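Local coordinates for protein histidinol dehydrogenase (PDB 6AN0) that probably catalyses the final steps of histidine biosynthesis, the two successive NAD-dependent oxidations of L-histidinol to L-histidine, using one zinc ion per subunit, at residues 10-15 against 21-26; 199-204 against 228-233; 73-78 against 174-179; 261-266 against 358-363. All coordinates share one frame; numbering follows the deposited sequence. Where two conformers were deposited one is given.

Contact 1 (10-15 against 21-26)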
loop_
_atom_site.group_PDB
_atom_site.type_symbol
_atom_site.label_atom_id
_atom_site.label_comp_id
_atom_site.label_asym_id
_atom_site.label_seq_id
_atom_site.Cartn_x
_atom_site.Cartn_y
_atom_site.Cartn_z
ATOM N N GLN A 10 -30.799 -6.858 16.935
ATOM C CA GLN A 10 -30.650 -7.934 17.902
ATOM C C GLN A 10 -29.648 -7.546 18.984
ATOM O O GLN A 10 -28.660 -6.856 18.719
ATOM C CB GLN A 10 -30.191 -9.206 17.188
ATOM C CG GLN A 10 -30.130 -10.448 18.049
ATOM C CD GLN A 10 -30.261 -11.711 17.223
ATOM O OE1 GLN A 10 -30.940 -11.722 16.196
ATOM N NE2 GLN A 10 -29.605 -12.782 17.661
ATOM N N THR A 11 -29.902 -8.005 20.211
ATOM C CA THR A 11 -29.077 -7.622 21.349
ATOM C C THR A 11 -28.496 -8.838 22.059
ATOM O O THR A 11 -29.086 -9.923 22.072
ATOM C CB THR A 11 -29.859 -6.784 22.359
ATOM O OG1 THR A 11 -31.012 -7.509 22.790
ATOM C CG2 THR A 11 -30.291 -5.482 21.738
ATOM N N TYR A 12 -27.336 -8.620 22.681
ATOM C CA TYR A 12 -26.600 -9.652 23.403
ATOM C C TYR A 12 -26.100 -9.050 24.708
ATOM O O TYR A 12 -25.374 -8.051 24.686
ATOM C CB TYR A 12 -25.430 -10.173 22.562
ATOM C CG TYR A 12 -25.813 -10.586 21.158
ATOM C CD1 TYR A 12 -26.138 -11.910 20.863
ATOM C CD2 TYR A 12 -25.862 -9.657 20.131
ATOM C CE1 TYR A 12 -26.491 -12.289 19.578
ATOM C CE2 TYR A 12 -26.214 -10.024 18.846
ATOM C CZ TYR A 12 -26.526 -11.340 18.573
ATOM O OH TYR A 12 -26.875 -11.696 17.292
ATOM N N ILE A 13 -26.483 -9.644 25.838
ATOM C CA ILE A 13 -26.197 -9.079 27.155
ATOM C C ILE A 13 -25.080 -9.891 27.798
ATOM O O ILE A 13 -25.298 -11.032 28.228
ATOM C CB ILE A 13 -27.440 -9.063 28.056
ATOM C CG1 ILE A 13 -28.629 -8.427 27.333
ATOM C CG2 ILE A 13 -27.136 -8.318 29.343
ATOM C CD1 ILE A 13 -28.381 -6.988 26.875
ATOM N N ASN A 14 -23.900 -9.286 27.908
ATOM C CA ASN A 14 -22.722 -9.920 28.490
ATOM C C ASN A 14 -22.407 -11.273 27.839
ATOM O O ASN A 14 -22.377 -12.300 28.515
ATOM C CB ASN A 14 -22.874 -10.085 29.997
ATOM C CG ASN A 14 -23.199 -8.782 30.707
ATOM O OD1 ASN A 14 -24.239 -8.668 31.356
ATOM N ND2 ASN A 14 -22.310 -7.797 30.599
ATOM N N PRO A 15 -22.156 -11.301 26.527
ATOM C CA PRO A 15 -21.791 -12.565 25.896
ATOM C C PRO A 15 -20.420 -13.021 26.370
ATOM O O PRO A 15 -19.536 -12.191 26.641
ATOM C CB PRO A 15 -21.783 -12.223 24.395
ATOM C CG PRO A 15 -21.470 -10.771 24.348
ATOM C CD PRO A 15 -22.100 -10.170 25.578
ATOM N N LYS A 21 -15.997 -14.452 18.573
ATOM C CA LYS A 21 -15.658 -14.866 17.215
ATOM C C LYS A 21 -16.863 -14.769 16.290
ATOM O O LYS A 21 -16.732 -14.390 15.120
ATOM C CB LYS A 21 -15.104 -16.294 17.225
ATOM N N ASN A 22 -18.053 -15.083 16.804
ATOM C CA ASN A 22 -19.257 -15.003 15.986
ATOM C C ASN A 22 -19.827 -13.592 15.925
ATOM O O ASN A 22 -20.365 -13.190 14.887
ATOM C CB ASN A 22 -20.306 -15.978 16.517
ATOM C CG ASN A 22 -19.832 -17.403 16.458
ATOM O OD1 ASN A 22 -19.855 -18.122 17.454
ATOM N ND2 ASN A 22 -19.363 -17.816 15.285
ATOM N N LEU A 23 -19.706 -12.823 17.004
ATOM C CA LEU A 23 -20.311 -11.499 17.034
ATOM C C LEU A 23 -19.546 -10.463 16.217
ATOM O O LEU A 23 -20.104 -9.399 15.934
ATOM C CB LEU A 23 -20.451 -11.027 18.481
ATOM C CG LEU A 23 -21.406 -11.887 19.308
ATOM C CD1 LEU A 23 -21.405 -11.445 20.762
ATOM C CD2 LEU A 23 -22.808 -11.832 18.721
ATOM N N ILE A 24 -18.300 -10.741 15.814
ATOM C CA ILE A 24 -17.549 -9.788 14.997
ATOM C C ILE A 24 -17.779 -9.981 13.503
ATOM O O ILE A 24 -17.223 -9.224 12.696
ATOM C CB ILE A 24 -16.036 -9.866 15.296
ATOM C CG1 ILE A 24 -15.518 -11.294 15.106
ATOM C CG2 ILE A 24 -15.738 -9.366 16.702
ATOM C CD1 ILE A 24 -14.031 -11.442 15.376
ATOM N N GLN A 25 -18.587 -10.964 13.104
ATOM C CA GLN A 25 -18.736 -11.290 11.691
ATOM C C GLN A 25 -19.575 -10.251 10.953
ATOM O O GLN A 25 -20.670 -9.883 11.396
ATOM C CB GLN A 25 -19.373 -12.671 11.538
ATOM C CG GLN A 25 -18.538 -13.789 12.112
ATOM C CD GLN A 25 -17.220 -13.946 11.389
ATOM O OE1 GLN A 25 -17.117 -13.671 10.191
ATOM N NE2 GLN A 25 -16.197 -14.383 12.115
ATOM N N ARG A 26 -19.064 -9.781 9.818
ATOM C CA ARG A 26 -19.885 -9.010 8.908
ATOM C C ARG A 26 -20.902 -9.935 8.241
ATOM O O ARG A 26 -20.758 -11.161 8.287
ATOM C CB ARG A 26 -19.023 -8.320 7.851
ATOM C CG ARG A 26 -18.425 -6.991 8.302
ATOM C CD ARG A 26 -17.327 -7.201 9.328
ATOM N NE ARG A 26 -16.561 -5.977 9.564
ATOM C CZ ARG A 26 -15.534 -5.901 10.403
ATOM N NH1 ARG A 26 -15.169 -6.980 11.086
ATOM N NH2 ARG A 26 -14.881 -4.750 10.566
#

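Contact 2 (199-204 against 228-233)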
loop_
_atom_site.group_PDB
_atom_site.type_symbol
_atom_site.label_atom_id
_atom_site.label_comp_id
_atom_site.label_asym_id
_atom_site.label_seq_id
_atom_site.Cartn_x
_atom_site.Cartn_y
_atom_site.Cartn_z
ATOM N N MET A 199 -8.999 2.867 -17.550
ATOM C CA MET A 199 -7.898 3.446 -16.780
ATOM C C MET A 199 -6.743 2.475 -16.595
ATOM O O MET A 199 -5.616 2.910 -16.347
ATOM C CB MET A 199 -8.398 3.942 -15.424
ATOM C CG MET A 199 -9.377 5.126 -15.559
ATOM S SD MET A 199 -9.883 5.831 -13.971
ATOM C CE MET A 199 -10.989 4.567 -13.344
ATOM N N THR A 200 -6.989 1.177 -16.753
ATOM C CA THR A 200 -5.929 0.185 -16.612
ATOM C C THR A 200 -5.095 0.066 -17.880
ATOM O O THR A 200 -3.863 -0.000 -17.812
ATOM C CB THR A 200 -6.547 -1.164 -16.238
ATOM O OG1 THR A 200 -7.170 -1.056 -14.953
ATOM C CG2 THR A 200 -5.505 -2.297 -16.240
ATOM N N PHE A 201 -5.734 0.045 -19.046
ATOM C CA PHE A 201 -5.004 -0.168 -20.289
ATOM C C PHE A 201 -4.870 1.089 -21.130
ATOM O O PHE A 201 -3.981 1.146 -21.986
ATOM C CB PHE A 201 -5.680 -1.270 -21.129
ATOM C CG PHE A 201 -5.807 -2.578 -20.400
ATOM C CD1 PHE A 201 -4.722 -3.441 -20.302
ATOM C CD2 PHE A 201 -6.999 -2.926 -19.770
ATOM C CE1 PHE A 201 -4.822 -4.643 -19.606
ATOM C CE2 PHE A 201 -7.106 -4.125 -19.067
ATOM C CZ PHE A 201 -6.019 -4.982 -18.986
ATOM N N GLY A 202 -5.706 2.095 -20.895
ATOM C CA GLY A 202 -5.703 3.294 -21.715
ATOM C C GLY A 202 -6.505 3.113 -22.987
ATOM O O GLY A 202 -6.595 2.002 -23.510
ATOM N N THR A 203 -7.113 4.184 -23.480
ATOM C CA THR A 203 -7.742 4.204 -24.795
ATOM C C THR A 203 -7.256 5.443 -25.530
ATOM O O THR A 203 -6.405 6.188 -25.031
ATOM C CB THR A 203 -9.274 4.204 -24.704
ATOM O OG1 THR A 203 -9.723 5.449 -24.153
ATOM C CG2 THR A 203 -9.779 3.049 -23.829
ATOM N N GLU A 204 -7.811 5.674 -26.724
ATOM C CA GLU A 204 -7.478 6.891 -27.453
ATOM C C GLU A 204 -7.807 8.138 -26.641
ATOM O O GLU A 204 -7.080 9.133 -26.715
ATOM C CB GLU A 204 -8.210 6.928 -28.794
ATOM C CG GLU A 204 -7.887 5.772 -29.721
ATOM C CD GLU A 204 -8.941 4.684 -29.676
ATOM O OE1 GLU A 204 -9.659 4.604 -28.659
ATOM O OE2 GLU A 204 -9.053 3.916 -30.657
ATOM N N GLN A 228 -5.016 -5.078 -10.917
ATOM C CA GLN A 228 -3.693 -5.205 -10.295
ATOM C C GLN A 228 -2.767 -6.138 -11.064
ATOM O O GLN A 228 -1.555 -5.905 -11.133
ATOM C CB GLN A 228 -3.839 -5.713 -8.872
ATOM C CG GLN A 228 -4.192 -4.668 -7.867
ATOM C CD GLN A 228 -4.203 -5.245 -6.467
ATOM O OE1 GLN A 228 -3.429 -4.834 -5.608
ATOM N NE2 GLN A 228 -5.089 -6.211 -6.235
ATOM N N ASN A 229 -3.309 -7.217 -11.634
ATOM C CA ASN A 229 -2.471 -8.185 -12.321
ATOM C C ASN A 229 -1.948 -7.674 -13.655
ATOM O O ASN A 229 -1.132 -8.354 -14.286
ATOM C CB ASN A 229 -3.257 -9.487 -12.513
ATOM C CG ASN A 229 -3.900 -9.963 -11.223
ATOM O OD1 ASN A 229 -3.405 -9.680 -10.127
ATOM N ND2 ASN A 229 -5.011 -10.669 -11.342
ATOM N N PHE A 230 -2.403 -6.509 -14.108
ATOM C CA PHE A 230 -1.873 -5.887 -15.312
ATOM C C PHE A 230 -1.007 -4.671 -14.995
ATOM O O PHE A 230 -0.734 -3.856 -15.879
ATOM C CB PHE A 230 -3.017 -5.532 -16.259
ATOM C CG PHE A 230 -3.799 -6.737 -16.703
ATOM C CD1 PHE A 230 -3.349 -7.510 -17.760
ATOM C CD2 PHE A 230 -4.949 -7.124 -16.035
ATOM C CE1 PHE A 230 -4.049 -8.639 -18.160
ATOM C CE2 PHE A 230 -5.660 -8.250 -16.428
ATOM C CZ PHE A 230 -5.206 -9.011 -17.493
ATOM N N GLY A 231 -0.594 -4.521 -13.742
ATOM C CA GLY A 231 0.417 -3.545 -13.381
ATOM C C GLY A 231 -0.075 -2.301 -12.668
ATOM O O GLY A 231 0.763 -1.525 -12.205
ATOM N N VAL A 232 -1.380 -2.068 -12.566
ATOM C CA VAL A 232 -1.866 -0.849 -11.918
ATOM C C VAL A 232 -1.959 -1.086 -10.410
ATOM O O VAL A 232 -2.204 -2.211 -9.957
ATOM C CB VAL A 232 -3.223 -0.415 -12.529
ATOM C CG1 VAL A 232 -4.342 -1.319 -12.066
ATOM C CG2 VAL A 232 -3.540 1.039 -12.201
ATOM N N ALA A 233 -1.715 -0.032 -9.617
ATOM C CA ALA A 233 -1.941 -0.090 -8.175
ATOM C C ALA A 233 -3.379 0.324 -7.870
ATOM O O ALA A 233 -3.994 1.061 -8.636
ATOM C CB ALA A 233 -0.959 0.821 -7.424
#

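Contact 3 (73-78 against 174-179)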
loop_
_atom_site.group_PDB
_atom_site.type_symbol
_atom_site.label_atom_id
_atom_site.label_comp_id
_atom_site.label_asym_id
_atom_site.label_seq_id
_atom_site.Cartn_x
_atom_site.Cartn_y
_atom_site.Cartn_z
ATOM N N ASP A 73 -18.544 23.272 -22.051
ATOM C CA ASP A 73 -19.922 23.757 -21.948
ATOM C C ASP A 73 -20.707 22.977 -20.896
ATOM O O ASP A 73 -21.519 23.552 -20.156
ATOM C CB ASP A 73 -20.625 23.660 -23.302
ATOM C CG ASP A 73 -20.338 24.845 -24.197
ATOM O OD1 ASP A 73 -19.802 25.859 -23.696
ATOM O OD2 ASP A 73 -20.646 24.757 -25.400
ATOM N N GLU A 74 -20.487 21.662 -20.828
ATOM C CA GLU A 74 -21.147 20.853 -19.805
ATOM C C GLU A 74 -20.680 21.232 -18.400
ATOM O O GLU A 74 -21.489 21.288 -17.467
ATOM C CB GLU A 74 -20.902 19.368 -20.080
ATOM C CG GLU A 74 -21.635 18.864 -21.321
ATOM C CD GLU A 74 -21.370 17.392 -21.612
ATOM O OE1 GLU A 74 -22.345 16.627 -21.810
ATOM O OE2 GLU A 74 -20.185 16.999 -21.640
ATOM N N ILE A 75 -19.384 21.515 -18.230
ATOM C CA ILE A 75 -18.890 21.980 -16.934
ATOM C C ILE A 75 -19.532 23.312 -16.570
ATOM O O ILE A 75 -19.968 23.520 -15.428
ATOM C CB ILE A 75 -17.354 22.093 -16.940
ATOM C CG1 ILE A 75 -16.695 20.732 -17.190
ATOM C CG2 ILE A 75 -16.872 22.679 -15.627
ATOM C CD1 ILE A 75 -16.949 19.734 -16.104
ATOM N N THR A 76 -19.603 24.233 -17.536
ATOM C CA THR A 76 -20.205 25.538 -17.280
ATOM C C THR A 76 -21.685 25.404 -16.953
ATOM O O THR A 76 -22.188 26.072 -16.041
ATOM C CB THR A 76 -20.000 26.452 -18.486
ATOM O OG1 THR A 76 -18.595 26.661 -18.678
ATOM C CG2 THR A 76 -20.675 27.795 -18.260
ATOM N N ALA A 77 -22.397 24.535 -17.679
ATOM C CA ALA A 77 -23.809 24.305 -17.398
ATOM C C ALA A 77 -24.002 23.751 -15.998
ATOM O O ALA A 77 -24.936 24.143 -15.285
ATOM C CB ALA A 77 -24.404 23.352 -18.432
ATOM N N ALA A 78 -23.126 22.832 -15.587
ATOM C CA ALA A 78 -23.224 22.253 -14.254
ATOM C C ALA A 78 -23.000 23.305 -13.166
ATOM O O ALA A 78 -23.715 23.323 -12.159
ATOM C CB ALA A 78 -22.226 21.100 -14.124
ATOM N N ALA A 174 -23.381 18.445 -9.336
ATOM C CA ALA A 174 -22.498 18.573 -8.171
ATOM C C ALA A 174 -21.179 17.841 -8.363
ATOM O O ALA A 174 -20.140 18.283 -7.847
ATOM C CB ALA A 174 -23.198 18.066 -6.908
ATOM N N ILE A 175 -21.183 16.714 -9.076
ATOM C CA ILE A 175 -19.925 16.029 -9.355
ATOM C C ILE A 175 -19.029 16.899 -10.227
ATOM O O ILE A 175 -17.834 17.064 -9.947
ATOM C CB ILE A 175 -20.182 14.663 -10.020
ATOM C CG1 ILE A 175 -20.826 13.697 -9.033
ATOM C CG2 ILE A 175 -18.870 14.082 -10.592
ATOM C CD1 ILE A 175 -21.203 12.350 -9.668
ATOM N N LEU A 176 -19.588 17.437 -11.318
ATOM C CA LEU A 176 -18.779 18.223 -12.247
ATOM C C LEU A 176 -18.298 19.510 -11.592
ATOM O O LEU A 176 -17.132 19.897 -11.751
ATOM C CB LEU A 176 -19.579 18.531 -13.521
ATOM C CG LEU A 176 -20.024 17.306 -14.332
ATOM C CD1 LEU A 176 -20.841 17.735 -15.540
ATOM C CD2 LEU A 176 -18.814 16.482 -14.760
ATOM N N TYR A 177 -19.189 20.192 -10.862
ATOM C CA TYR A 177 -18.788 21.395 -10.139
ATOM C C TYR A 177 -17.618 21.106 -9.206
ATOM O O TYR A 177 -16.610 21.827 -9.207
ATOM C CB TYR A 177 -19.967 21.974 -9.341
ATOM C CG TYR A 177 -19.481 23.033 -8.374
ATOM C CD1 TYR A 177 -19.194 22.729 -7.037
ATOM C CD2 TYR A 177 -19.221 24.321 -8.819
ATOM C CE1 TYR A 177 -18.695 23.705 -6.165
ATOM C CE2 TYR A 177 -18.726 25.292 -7.961
ATOM C CZ TYR A 177 -18.464 24.982 -6.645
ATOM O OH TYR A 177 -17.978 25.965 -5.820
ATOM N N THR A 178 -17.744 20.053 -8.390
ATOM C CA THR A 178 -16.734 19.744 -7.386
ATOM C C THR A 178 -15.414 19.318 -8.024
ATOM O O THR A 178 -14.343 19.724 -7.561
ATOM C CB THR A 178 -17.259 18.663 -6.436
ATOM O OG1 THR A 178 -18.518 19.088 -5.879
ATOM C CG2 THR A 178 -16.276 18.444 -5.312
ATOM N N ALA A 179 -15.455 18.506 -9.087
ATOM C CA ALA A 179 -14.204 18.131 -9.747
ATOM C C ALA A 179 -13.539 19.344 -10.379
ATOM O O ALA A 179 -12.321 19.521 -10.259
ATOM C CB ALA A 179 -14.444 17.046 -10.796
#

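Contact 4 (261-266 against 358-363). With ZN (zinc ion), chain B.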
loop_
_atom_site.group_PDB
_atom_site.type_symbol
_atom_site.label_atom_id
_atom_site.label_comp_id
_atom_site.label_asym_id
_atom_site.label_seq_id
_atom_site.Cartn_x
_atom_site.Cartn_y
_atom_site.Cartn_z
ATOM N N LEU A 261 -28.038 5.336 12.705
ATOM C CA LEU A 261 -28.910 5.415 11.538
ATOM C C LEU A 261 -28.224 6.113 10.374
ATOM O O LEU A 261 -28.527 5.813 9.215
ATOM C CB LEU A 261 -30.215 6.112 11.907
ATOM C CG LEU A 261 -31.124 5.240 12.783
ATOM C CD1 LEU A 261 -32.291 6.027 13.325
ATOM C CD2 LEU A 261 -31.630 4.047 11.982
ATOM N N SER A 262 -27.291 7.030 10.653
ATOM C CA SER A 262 -26.558 7.664 9.563
ATOM C C SER A 262 -25.735 6.638 8.791
ATOM O O SER A 262 -25.685 6.677 7.558
ATOM C CB SER A 262 -25.677 8.804 10.091
ATOM O OG SER A 262 -24.576 8.338 10.849
ATOM N N GLN A 263 -25.103 5.697 9.494
ATOM C CA GLN A 263 -24.371 4.643 8.804
ATOM C C GLN A 263 -25.319 3.651 8.125
ATOM O O GLN A 263 -25.053 3.205 7.001
ATOM C CB GLN A 263 -23.457 3.914 9.791
ATOM C CG GLN A 263 -22.645 2.789 9.152
ATOM C CD GLN A 263 -21.746 3.309 8.057
ATOM O OE1 GLN A 263 -21.956 3.033 6.877
ATOM N NE2 GLN A 263 -20.747 4.082 8.440
ATOM N N ALA A 264 -26.435 3.301 8.783
ATOM C CA ALA A 264 -27.333 2.271 8.248
ATOM C C ALA A 264 -27.979 2.695 6.939
ATOM O O ALA A 264 -28.221 1.850 6.069
ATOM C CB ALA A 264 -28.431 1.927 9.253
ATOM N N GLU A 265 -28.267 3.989 6.770
ATOM C CA GLU A 265 -28.947 4.435 5.562
ATOM C C GLU A 265 -28.056 4.389 4.325
ATOM O O GLU A 265 -28.559 4.632 3.219
ATOM C CB GLU A 265 -29.493 5.853 5.757
ATOM C CG GLU A 265 -28.450 6.929 5.485
ATOM C CD GLU A 265 -29.009 8.343 5.569
ATOM O OE1 GLU A 265 -30.245 8.508 5.543
ATOM O OE2 GLU A 265 -28.200 9.296 5.662
ATOM N N HIS A 266 -26.761 4.086 4.473
ATOM C CA HIS A 266 -25.880 4.034 3.306
ATOM C C HIS A 266 -26.268 2.919 2.344
ATOM O O HIS A 266 -26.212 3.099 1.123
ATOM C CB HIS A 266 -24.426 3.845 3.739
ATOM C CG HIS A 266 -23.650 5.119 3.794
ATOM N ND1 HIS A 266 -23.447 5.914 2.686
ATOM C CD2 HIS A 266 -23.027 5.738 4.825
ATOM C CE1 HIS A 266 -22.727 6.968 3.031
ATOM N NE2 HIS A 266 -22.457 6.884 4.323
ATOM N N SER A 358 -18.649 14.663 18.172
ATOM C CA SER A 358 -17.915 14.201 16.999
ATOM C C SER A 358 -18.804 13.192 16.270
ATOM O O SER A 358 -18.741 11.995 16.524
ATOM C CB SER A 358 -16.584 13.567 17.404
ATOM O OG SER A 358 -15.752 14.466 18.128
ATOM N N CYS A 359 -19.651 13.669 15.369
ATOM C CA CYS A 359 -20.477 12.721 14.634
ATOM C C CYS A 359 -19.747 12.234 13.385
ATOM O O CYS A 359 -18.829 12.879 12.871
ATOM C CB CYS A 359 -21.839 13.325 14.267
ATOM S SG CYS A 359 -21.782 14.827 13.266
ATOM N N GLU A 360 -20.152 11.058 12.907
ATOM C CA GLU A 360 -19.489 10.510 11.731
ATOM C C GLU A 360 -19.762 11.356 10.494
ATOM O O GLU A 360 -18.895 11.465 9.621
ATOM C CB GLU A 360 -19.926 9.061 11.495
ATOM C CG GLU A 360 -19.209 8.393 10.312
ATOM C CD GLU A 360 -19.743 6.995 10.026
ATOM O OE1 GLU A 360 -20.182 6.324 10.978
ATOM O OE2 GLU A 360 -19.729 6.566 8.851
ATOM N N SER A 361 -20.953 11.958 10.403
ATOM C CA SER A 361 -21.265 12.832 9.273
ATOM C C SER A 361 -20.224 13.927 9.099
ATOM O O SER A 361 -19.911 14.312 7.968
ATOM C CB SER A 361 -22.651 13.459 9.449
ATOM O OG SER A 361 -23.638 12.455 9.465
ATOM N N ALA A 362 -19.665 14.441 10.205
ATOM C CA ALA A 362 -18.647 15.487 10.088
ATOM C C ALA A 362 -17.393 14.969 9.392
ATOM O O ALA A 362 -16.811 15.661 8.547
ATOM C CB ALA A 362 -18.302 16.055 11.469
ATOM N N GLY A 363 -16.955 13.756 9.733
ATOM C CA GLY A 363 -15.816 13.182 9.036
ATOM C C GLY A 363 -16.149 12.821 7.601
ATOM O O GLY A 363 -15.303 12.940 6.709
HETATM ZN ZN ZN B . -21.527 8.329 5.499
HETATM O O HOH W 1 -22.974 10.450 12.358
HETATM O O HOH W 2 -19.568 7.269 5.490
HETATM O O HOH W 3 -21.782 7.143 7.139
#

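Contact 1 (10-15 against 21-26)
L23 reaches from helix 20-23 across to Y12 and P15, and its two methyls divide the work. CD2 stands over the centre of the Y12 ring, 3.7 Å from the centroid and only 7° off the ring normal, a CH-pi contact square on the face. Because the methyl is so well centred, all six ring carbons lie at similar distances from it, CZ among the nearest at 3.8 Å from CD2. The other branch turns to the proline: L23 CD1 sits 3.6 Å from P15 CG and nearly as close to P15 CB. With CG anti to the carbonyl carbon of L23 (chi1 -64°) and the chain extended beyond it (chi2 175°), the fork opens toward both partners at once. Strand 10-13 is an outermost strand of a six-stranded parallel sheet in this chain; Q10, Y12 and N14 make backbone hydrogen bonds to G311 and V313 of strand 310-313. The short helix folds back over one face of the sheet border, and L23 also touches R310 of the neighbouring strand and F323 of helix 317-327. T11 and I13 pack on helix 279-293 instead. Away from the leucine the contact thins out quickly: L23 is buried, whereas Y12 and P15 stay partly exposed, and no hydrogen bond joins the two segments. A side-chain bond spans the helix end, Q25 NE2 donating to K21 O at 3.1 Å, nearly in line with that carbonyl.

Contact 2 (199-204 against 228-233)
F201 and F230 meet edge to face: the rim of the F201 ring, at CE1 and CZ, points at one face of F230, with ring planes 64° apart and centroids separated by 5.0 Å. F201 CZ comes within 3.6 Å of F230 CG, so the approach is toward the rim of the F230 face and not over its middle. On one face of the F201 ring lies T200 CG2, the methyl of the preceding residue, 3.7 Å above the plane and over the centre; at its edge, in plane, is F230 CD1. F42 of helix 35-48 adds a second edge-to-face partner to F201 and also touches F230, giving a small aromatic cluster between helices 192-201 and 35-48 and the turn after helix 218-227. T200 serves two neighbours. Its OG1 lies beside the backbone N (chi1 -64°), which leaves CG2 anti to it and 4.1 Å from F230 CB; OG1 faces V232 CG1 at 4.0 Å and is hydrogen-bonded to I196 O one helical turn back. V232 is buried against A227 and I212. The outer side differs: F230 is exposed, and G231 O accepts from N381 ND2 of the second subunit. Residues 228-232 lead from helix 218-227 into strand 233-234 and so end a beta-alpha-beta crossover from the parallel strand 211-213. The packing belongs to a Rossmann-like alpha/beta domain; Q194 and Y132, predicted to bind NAD, lie about 10 Å from F201 and T200 respectively, side chain to side chain, so the contact stands back from that site.

Contact 3 (73-78 against 174-179)
L176 faces helix 72-79 and puts its branched side chain between A78 and I75, where two helices cross steeply: the axes of the short segments approach to 8.6 Å at 104° between their directions. Helix 173-181 is the connection of a beta-alpha-beta crossover, running between the parallel strands 158-163 and 186-189; helix 72-79 crosses it and also reaches strand 186-189 through I75. Alanine lets the backbones come close, since A78 CB rests directly on L176 CB at 3.7 Å. I75 approaches differently. Its first bond does not aim at the partner helix, but CG1 lies beside the backbone N (chi1 -62°) and the bend at chi2 (-65°) carries CD1 back, 3.9 Å from L176 CB. The methyls of L176 then part: CD2 runs toward I75 CD1 at 4.0 Å, whereas CD1 lies by A78 CB and the carbonyl of E74. I187 of strand 186-189 touches both I75 and L176. The carboxylate of E74 forms a salt bridge with K189 through OE1, linking the same helix to the end of that strand, while OE2 accepts from S71 N. Y177 points its ring away, against helix 84-102. T178 packs on helix 142-154, and its OG1 donates to A174 O at 2.7 Å; that one carbonyl takes a second hydrogen bond from T178 N.

Contact 4 (261-266 against 358-363)
Q263 and E360 come strikingly close without a clear bond: Q263 NE2 is 2.7 Å from E360 OE2, yet the N-H is poorly aimed and the amide and carboxylate planes are 31° apart. Both side chains leave with CG anti to the backbone N; E360 then runs straight (chi2 -175°), whereas Q263 bends at chi2 (60°), so the two ends meet at an angle. The other end of the amide is satisfied, as Q263 OE1 accepts from S241 OG. Both side chains pack on H331 and V243. Between S262 and S361, water 1 forms a bridge, donating to S262 OG and accepting from S361 N at 3.2 Å; S262 has two conformers, so this bridge is tentative. S262 OG is also hydrogen-bonded to D259 O, and S361 OG to H423 O of the second subunit. H266 brings in the metal: its NE2 binds zinc at 2.1 Å, and water 3 and water 2 occupy two more positions at 2.0 and 2.2 Å from the metal. Water 2 also donates a weak hydrogen bond to E360 OE2, putting the glutamate in the second shell. D364 of the same chain and H423 of the second subunit supply the other two ligands. Q263, predicted as a zinc ligand, is not among the five seen here. Such a zinc centre, built at a subunit interface with predicted substrate-binding residues around it, is the active site of the histidinol dehydrogenase family.

In the fold
Along the chain the four contacts follow one another without nesting or crossing, though not in numerical order. Contact 1 closes first, a tight local loop that folds helix 20-23 back on strand 10-13. Contact 3 then spans 95 residues, bringing helix 72-79 onto helix 173-181, and contact 2 soon closes the shorter excursion between 199-204 and 228-233 in the same Rossmann-like part. Contact 4 joins the end of helix 253-264 to the start of helix 360-365, just beyond strand 351-354, the outermost strand at the other end of the sheet from strand 10-13 of contact 1. Contacts 1 and 2 lie on opposite sides of the chain's centre, about 41 Å apart between centres; contacts 2 and 4 both reach the second subunit.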